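Local coordinates for replicative DNA helicase (Mycobacterium smegmatis, PDB 6OWN), which carries an intein, described here by its splicing domain, that probably excises itself by protein splicing, a reaction zinc reversibly inhibits, at residues E120-H126 against V135-N139; Y49-D55 against V103-R109. All blocks are in the same frame, centred on the assembly; numbering follows the deposited sequence.

Contact 1 is a small junction, burying 240 Å² with two cross-segment hydrogen bonds and no beta bridge between its segments, where the end of the chain meets a turn. Contact 2 is a true antiparallel strand pair that buries 726 Å², with a ladder of backbone bonds, an apolar side and a salt-bridged polar side. Both are partly buried, on opposite sides of the chain's centre, with their own centres about 19 Å apart. Strand 135-138 connects them: Val135 of contact 1 packs on Phe53, Asp55 and Val103 of contact 2, its CG1 lying 4.0 Å from Phe53 CE1. Strands 103-111 and 116-121, one from each contact, are consecutive in the chain.

Contact 1 of 2, residues E120-H126 against V135-N139; sequences EVDNPEH and VPTHN
The carbonyl oxygen of His126 receives one hydrogen bond, from Asn139 N at 3.0 Å with an N-H...O angle of 158°, and a longer CA-H...O contact from His138 CA at 3.6 Å. The same oxygen stands over one face of the His138 imidazole, offset toward its rim.

A second bond comes from the Asn139 side chain, whose OD1 accepts Val121 N at 3.2 Å, the donor tilted 19° from the carbonyl plane. A chi1 of 61° sets Asn139 CG between its own backbone N and carbonyl carbon, which directs the amide between Glu120 and His126. There OD1 lies 3.3 Å from both Glu120 CG and His126 CB; Val121 O, an acceptor like itself, is equally near without a bond between them.

His126 closes the turn from Asn123, of type I, and its ring reaches back: ND1 donates to Val121 O at 3.2 Å, with the acceptor in the ring plane. The bond links the end of the turn to the end of strand 116-121. His138 ND1 donates to Asn139 O at 2.8 Å, on a lone pair in the carbonyl plane, tying the terminal carboxylate to the ring.

A His-Asn pair at the end of an intein is characteristic of its C-terminal splice junction, where asparagine cyclisation normally releases it. A bound zinc lies about 5 Å from the Asn139 side chain, probably in the site formed by Cys118, Val119 and Tyr128, the last of which touches Asn139. Glu120 bonds by its backbone to strand 33-39, while Thr137 pairs with Tyr128 of strand 127-130, so the junction bridges two separate sheets.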
loop_
_atom_site.group_PDB
_atom_site.type_symbol
_atom_site.label_atom_id
_atom_site.label_comp_id
_atom_site.label_asym_id
_atom_site.label_seq_id
_atom_site.Cartn_x
_atom_site.Cartn_y
_atom_site.Cartn_z
ATOM N N GLU A 120 -9.891 3.407 -0.957
ATOM C CA GLU A 120 -10.326 2.675 -2.140
ATOM C C GLU A 120 -10.262 3.601 -3.347
ATOM O O GLU A 120 -10.625 4.781 -3.251
ATOM C CB GLU A 120 -11.750 2.123 -1.963
ATOM C CG GLU A 120 -12.233 1.237 -3.112
ATOM C CD GLU A 120 -13.703 0.850 -2.997
ATOM O OE1 GLU A 120 -14.357 1.224 -1.997
ATOM O OE2 GLU A 120 -14.205 0.174 -3.921
ATOM N N VAL A 121 -9.771 3.072 -4.471
ATOM C CA VAL A 121 -9.631 3.836 -5.709
ATOM C C VAL A 121 -10.456 3.146 -6.799
ATOM O O VAL A 121 -10.862 1.995 -6.659
ATOM C CB VAL A 121 -8.155 3.994 -6.142
ATOM C CG1 VAL A 121 -7.365 4.789 -5.098
ATOM C CG2 VAL A 121 -7.520 2.645 -6.379
ATOM N N ASP A 122 -10.706 3.868 -7.900
ATOM C CA ASP A 122 -11.677 3.388 -8.882
ATOM C C ASP A 122 -11.074 2.913 -10.214
ATOM O O ASP A 122 -11.797 2.851 -11.213
ATOM C CB ASP A 122 -12.752 4.453 -9.127
ATOM C CG ASP A 122 -12.194 5.785 -9.618
ATOM O OD1 ASP A 122 -10.980 5.885 -9.895
ATOM O OD2 ASP A 122 -12.995 6.747 -9.719
ATOM N N ASN A 123 -9.786 2.516 -10.258
ATOM C CA ASN A 123 -9.391 1.879 -11.510
ATOM C C ASN A 123 -9.742 0.394 -11.472
ATOM O O ASN A 123 -9.927 -0.178 -10.394
ATOM C CB ASN A 123 -7.902 2.088 -11.771
ATOM C CG ASN A 123 -7.026 1.509 -10.682
ATOM O OD1 ASN A 123 -6.778 0.306 -10.643
ATOM N ND2 ASN A 123 -6.526 2.373 -9.804
ATOM N N PRO A 124 -9.887 -0.256 -12.635
ATOM C CA PRO A 124 -10.416 -1.635 -12.644
ATOM C C PRO A 124 -9.557 -2.652 -11.907
ATOM O O PRO A 124 -10.064 -3.723 -11.549
ATOM C CB PRO A 124 -10.499 -1.968 -14.142
ATOM C CG PRO A 124 -10.622 -0.624 -14.820
ATOM C CD PRO A 124 -9.769 0.293 -13.999
ATOM N N GLU A 125 -8.277 -2.377 -11.698
ATOM C CA GLU A 125 -7.425 -3.277 -10.936
ATOM C C GLU A 125 -7.437 -2.971 -9.442
ATOM O O GLU A 125 -6.913 -3.763 -8.652
ATOM C CB GLU A 125 -5.997 -3.216 -11.488
ATOM C CG GLU A 125 -5.872 -3.638 -12.969
ATOM C CD GLU A 125 -6.356 -2.583 -13.984
ATOM O OE1 GLU A 125 -6.640 -2.970 -15.148
ATOM O OE2 GLU A 125 -6.463 -1.381 -13.623
ATOM N N HIS A 126 -8.030 -1.846 -9.048
ATOM C CA HIS A 126 -8.148 -1.443 -7.649
ATOM C C HIS A 126 -6.788 -1.394 -6.959
ATOM O O HIS A 126 -6.620 -1.842 -5.823
ATOM C CB HIS A 126 -9.130 -2.348 -6.910
ATOM C CG HIS A 126 -10.518 -2.285 -7.474
ATOM N ND1 HIS A 126 -11.250 -1.115 -7.512
ATOM C CD2 HIS A 126 -11.292 -3.232 -8.056
ATOM C CE1 HIS A 126 -12.423 -1.350 -8.069
ATOM N NE2 HIS A 126 -12.474 -2.625 -8.411
ATOM N N VAL A 135 5.444 1.314 -5.037
ATOM C CA VAL A 135 5.131 -0.109 -5.128
ATOM C C VAL A 135 3.626 -0.292 -5.307
ATOM O O VAL A 135 2.835 0.424 -4.677
ATOM C CB VAL A 135 5.650 -0.834 -3.873
ATOM C CG1 VAL A 135 5.010 -2.196 -3.718
ATOM C CG2 VAL A 135 7.168 -0.943 -3.933
ATOM N N PRO A 136 3.181 -1.223 -6.148
ATOM C CA PRO A 136 1.737 -1.440 -6.301
ATOM C C PRO A 136 1.147 -2.093 -5.066
ATOM O O PRO A 136 1.721 -3.025 -4.503
ATOM C CB PRO A 136 1.637 -2.382 -7.508
ATOM C CG PRO A 136 3.001 -2.415 -8.112
ATOM C CD PRO A 136 3.971 -2.080 -7.044
ATOM N N THR A 137 -0.024 -1.615 -4.659
ATOM C CA THR A 137 -0.716 -2.244 -3.543
ATOM C C THR A 137 -2.217 -2.157 -3.795
ATOM O O THR A 137 -2.691 -1.362 -4.614
ATOM C CB THR A 137 -0.294 -1.609 -2.204
ATOM O OG1 THR A 137 -0.686 -2.448 -1.106
ATOM C CG2 THR A 137 -0.883 -0.212 -2.032
ATOM N N HIS A 138 -2.960 -3.004 -3.098
ATOM C CA HIS A 138 -4.375 -3.218 -3.380
ATOM C C HIS A 138 -5.224 -2.477 -2.354
ATOM O O HIS A 138 -4.858 -2.396 -1.181
ATOM C CB HIS A 138 -4.673 -4.719 -3.361
ATOM C CG HIS A 138 -6.027 -5.093 -3.870
ATOM N ND1 HIS A 138 -7.177 -4.900 -3.132
ATOM C CD2 HIS A 138 -6.413 -5.708 -5.013
ATOM C CE1 HIS A 138 -8.215 -5.352 -3.814
ATOM N NE2 HIS A 138 -7.778 -5.851 -4.955
ATOM N N ASN A 139 -6.349 -1.918 -2.793
ATOM C CA ASN A 139 -7.152 -1.109 -1.877
ATOM C C ASN A 139 -7.991 -1.974 -0.920
ATOM O O ASN A 139 -8.161 -3.179 -1.142
ATOM C CB ASN A 139 -8.048 -0.126 -2.650
ATOM C CG ASN A 139 -9.045 -0.803 -3.578
ATOM O OD1 ASN A 139 -9.563 -0.168 -4.492
ATOM N ND2 ASN A 139 -9.334 -2.076 -3.341
ATOM O OXT ASN A 139 -8.515 -1.495 0.098
#

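Contact 2 of 2, residues Y49-D55 against V103-R109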
loop_
_atom_site.group_PDB
_atom_site.type_symbol
_atom_site.label_atom_id
_atom_site.label_comp_id
_atom_site.label_asym_id
_atom_site.label_seq_id
_atom_site.Cartn_x
_atom_site.Cartn_y
_atom_site.Cartn_z
ATOM N N TYR A 49 2.790 -4.642 10.698
ATOM C CA TYR A 49 3.919 -5.310 10.070
ATOM C C TYR A 49 4.753 -4.271 9.331
ATOM O O TYR A 49 4.226 -3.265 8.858
ATOM C CB TYR A 49 3.477 -6.379 9.050
ATOM C CG TYR A 49 2.802 -7.595 9.632
ATOM C CD1 TYR A 49 1.495 -7.535 10.095
ATOM C CD2 TYR A 49 3.466 -8.813 9.692
ATOM C CE1 TYR A 49 0.880 -8.654 10.641
ATOM C CE2 TYR A 49 2.855 -9.938 10.224
ATOM C CZ TYR A 49 1.571 -9.854 10.696
ATOM O OH TYR A 49 0.964 -10.976 11.220
ATOM N N VAL A 50 6.056 -4.531 9.237
ATOM C CA VAL A 50 6.930 -3.873 8.276
ATOM C C VAL A 50 7.140 -4.827 7.107
ATOM O O VAL A 50 7.467 -6.006 7.300
ATOM C CB VAL A 50 8.280 -3.473 8.898
ATOM C CG1 VAL A 50 9.007 -2.511 7.957
ATOM C CG2 VAL A 50 8.087 -2.836 10.252
ATOM N N VAL A 51 6.933 -4.329 5.898
ATOM C CA VAL A 51 7.239 -5.063 4.679
ATOM C C VAL A 51 8.434 -4.369 4.045
ATOM O O VAL A 51 8.365 -3.175 3.731
ATOM C CB VAL A 51 6.038 -5.105 3.720
ATOM C CG1 VAL A 51 6.332 -5.973 2.510
ATOM C CG2 VAL A 51 4.787 -5.612 4.448
ATOM N N GLU A 52 9.536 -5.093 3.891
ATOM C CA GLU A 52 10.739 -4.553 3.272
ATOM C C GLU A 52 10.851 -5.038 1.832
ATOM O O GLU A 52 10.559 -6.199 1.538
ATOM C CB GLU A 52 11.982 -4.945 4.074
ATOM C CG GLU A 52 12.053 -4.232 5.416
ATOM C CD GLU A 52 13.132 -4.791 6.327
ATOM O OE1 GLU A 52 13.793 -5.781 5.937
ATOM O OE2 GLU A 52 13.308 -4.241 7.436
ATOM N N PHE A 53 11.257 -4.137 0.933
ATOM C CA PHE A 53 11.293 -4.416 -0.497
ATOM C C PHE A 53 12.709 -4.295 -1.054
ATOM O O PHE A 53 13.576 -3.606 -0.501
ATOM C CB PHE A 53 10.377 -3.471 -1.283
ATOM C CG PHE A 53 8.944 -3.517 -0.853
ATOM C CD1 PHE A 53 8.093 -4.490 -1.332
ATOM C CD2 PHE A 53 8.446 -2.573 0.025
ATOM C CE1 PHE A 53 6.771 -4.535 -0.937
ATOM C CE2 PHE A 53 7.128 -2.624 0.434
ATOM C CZ PHE A 53 6.288 -3.599 -0.056
ATOM N N SER A 54 12.909 -4.966 -2.190
ATOM C CA SER A 54 14.211 -5.029 -2.842
ATOM C C SER A 54 14.649 -3.693 -3.432
ATOM O O SER A 54 15.830 -3.529 -3.735
ATOM C CB SER A 54 14.180 -6.092 -3.947
ATOM O OG SER A 54 13.136 -5.812 -4.873
ATOM N N ASP A 55 13.742 -2.743 -3.627
ATOM C CA ASP A 55 14.158 -1.421 -4.085
ATOM C C ASP A 55 14.683 -0.549 -2.945
ATOM O O ASP A 55 14.878 0.650 -3.137
ATOM C CB ASP A 55 12.992 -0.720 -4.788
ATOM C CG ASP A 55 11.802 -0.501 -3.857
ATOM O OD1 ASP A 55 11.884 -0.918 -2.691
ATOM O OD2 ASP A 55 10.788 0.083 -4.280
ATOM N N VAL A 103 9.146 -5.286 -8.189
ATOM C CA VAL A 103 9.844 -5.218 -6.912
ATOM C C VAL A 103 9.583 -6.500 -6.130
ATOM O O VAL A 103 8.488 -7.082 -6.197
ATOM C CB VAL A 103 9.389 -3.966 -6.138
ATOM C CG1 VAL A 103 9.693 -4.089 -4.668
ATOM C CG2 VAL A 103 10.035 -2.723 -6.714
ATOM N N GLN A 104 10.596 -6.966 -5.402
ATOM C CA GLN A 104 10.506 -8.185 -4.610
ATOM C C GLN A 104 10.431 -7.866 -3.119
ATOM O O GLN A 104 11.124 -6.972 -2.629
ATOM C CB GLN A 104 11.710 -9.086 -4.891
ATOM C CG GLN A 104 11.707 -10.401 -4.132
ATOM C CD GLN A 104 12.909 -11.268 -4.476
ATOM O OE1 GLN A 104 12.942 -12.457 -4.169
ATOM N NE2 GLN A 104 13.901 -10.671 -5.121
ATOM N N ILE A 105 9.599 -8.615 -2.402
ATOM C CA ILE A 105 9.553 -8.550 -0.945
ATOM C C ILE A 105 10.761 -9.295 -0.390
ATOM O O ILE A 105 10.965 -10.476 -0.682
ATOM C CB ILE A 105 8.245 -9.142 -0.406
ATOM C CG1 ILE A 105 7.055 -8.273 -0.831
ATOM C CG2 ILE A 105 8.311 -9.318 1.116
ATOM C CD1 ILE A 105 5.765 -9.023 -0.866
ATOM N N THR A 106 11.567 -8.610 0.413
ATOM C CA THR A 106 12.739 -9.254 0.986
ATOM C C THR A 106 12.566 -9.649 2.448
ATOM O O THR A 106 13.279 -10.542 2.913
ATOM C CB THR A 106 13.965 -8.348 0.831
ATOM O OG1 THR A 106 13.702 -7.081 1.441
ATOM C CG2 THR A 106 14.258 -8.123 -0.643
ATOM N N ALA A 107 11.636 -9.036 3.179
ATOM C CA ALA A 107 11.391 -9.451 4.553
ATOM C C ALA A 107 10.024 -8.947 5.001
ATOM O O ALA A 107 9.516 -7.952 4.479
ATOM C CB ALA A 107 12.481 -8.945 5.506
ATOM N N VAL A 108 9.435 -9.663 5.957
ATOM C CA VAL A 108 8.175 -9.290 6.599
ATOM C C VAL A 108 8.288 -9.634 8.074
ATOM O O VAL A 108 8.600 -10.778 8.422
ATOM C CB VAL A 108 6.953 -10.025 6.004
ATOM C CG1 VAL A 108 5.686 -9.573 6.709
ATOM C CG2 VAL A 108 6.834 -9.812 4.505
ATOM N N ARG A 109 8.003 -8.668 8.946
ATOM C CA ARG A 109 8.009 -8.963 10.370
ATOM C C ARG A 109 6.971 -8.090 11.066
ATOM O O ARG A 109 6.562 -7.043 10.553
ATOM C CB ARG A 109 9.399 -8.758 10.985
ATOM C CG ARG A 109 9.825 -7.312 11.006
ATOM C CD ARG A 109 11.118 -7.045 11.761
ATOM N NE ARG A 109 11.321 -5.597 11.767
ATOM C CZ ARG A 109 11.878 -4.924 10.767
ATOM N NH1 ARG A 109 12.332 -5.570 9.700
ATOM N NH2 ARG A 109 11.987 -3.611 10.842
HETATM O O HOH W 1 14.836 -7.049 3.759
#
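The Arg109 guanidinium has Val50 on one face, with Val50 CB 4.2 Å above its plane and offset toward the rim, and Glu52 OE2 at its edge. The salt bridge from Arg109 NH1 to Glu52 OE2 is 2.8 Å and nearly straight (171°), yet the two planes are turned well apart: the nitrogen descends on the carboxylate from above. Arg109 reaches Glu52 with its chain extended from CG to NE, alongside Val50 and pointing the same way.

The Phe53 ring has Gln104 O near its plane at the edge, while Val103 CG1 and Ile105 CG1 approach it obliquely. Val103 CG1 comes to 3.5 Å from Phe53 CB, crossing the aromatic side chain at about a right angle; Ile105 runs alongside. Val51 CG1 meets Ile105 CG1 and carries this apolar side on toward Val108.

Strands 48-53 and 103-111 are neighbours in an antiparallel sheet of this all-beta intein domain, as expected of the Hint (Hedgehog/intein) fold. Val50 pairs with Arg109 and Glu52 with Ala107 as hydrogen-bonded pairs, and Val51 faces Val108 as a non-hydrogen-bonded pair. Between Glu52 and Phe53 the register slips by one: Thr106 and Ala107 both face Glu52, a classic beta bulge. Its geometric signature is Glu52 O, which takes Thr106 N at 2.8 Å and, weakly, Ala107 N at 3.4 Å. Beyond the bulge Phe53 faces Ile105 as a second non-hydrogen-bonded pair.

A water links Glu52 OE1, to which it donates, with Thr106 OG1 at 2.6 Å. Where strand 48-53 ends, Ser54 N donates to Gln104 O, and Gln104 N to Ser54 OG at 2.8 Å. At the other end, Tyr49 CD2 packs on Val108 CG1, and a bound zinc lies near the Tyr49 side chain, about 3 Å away.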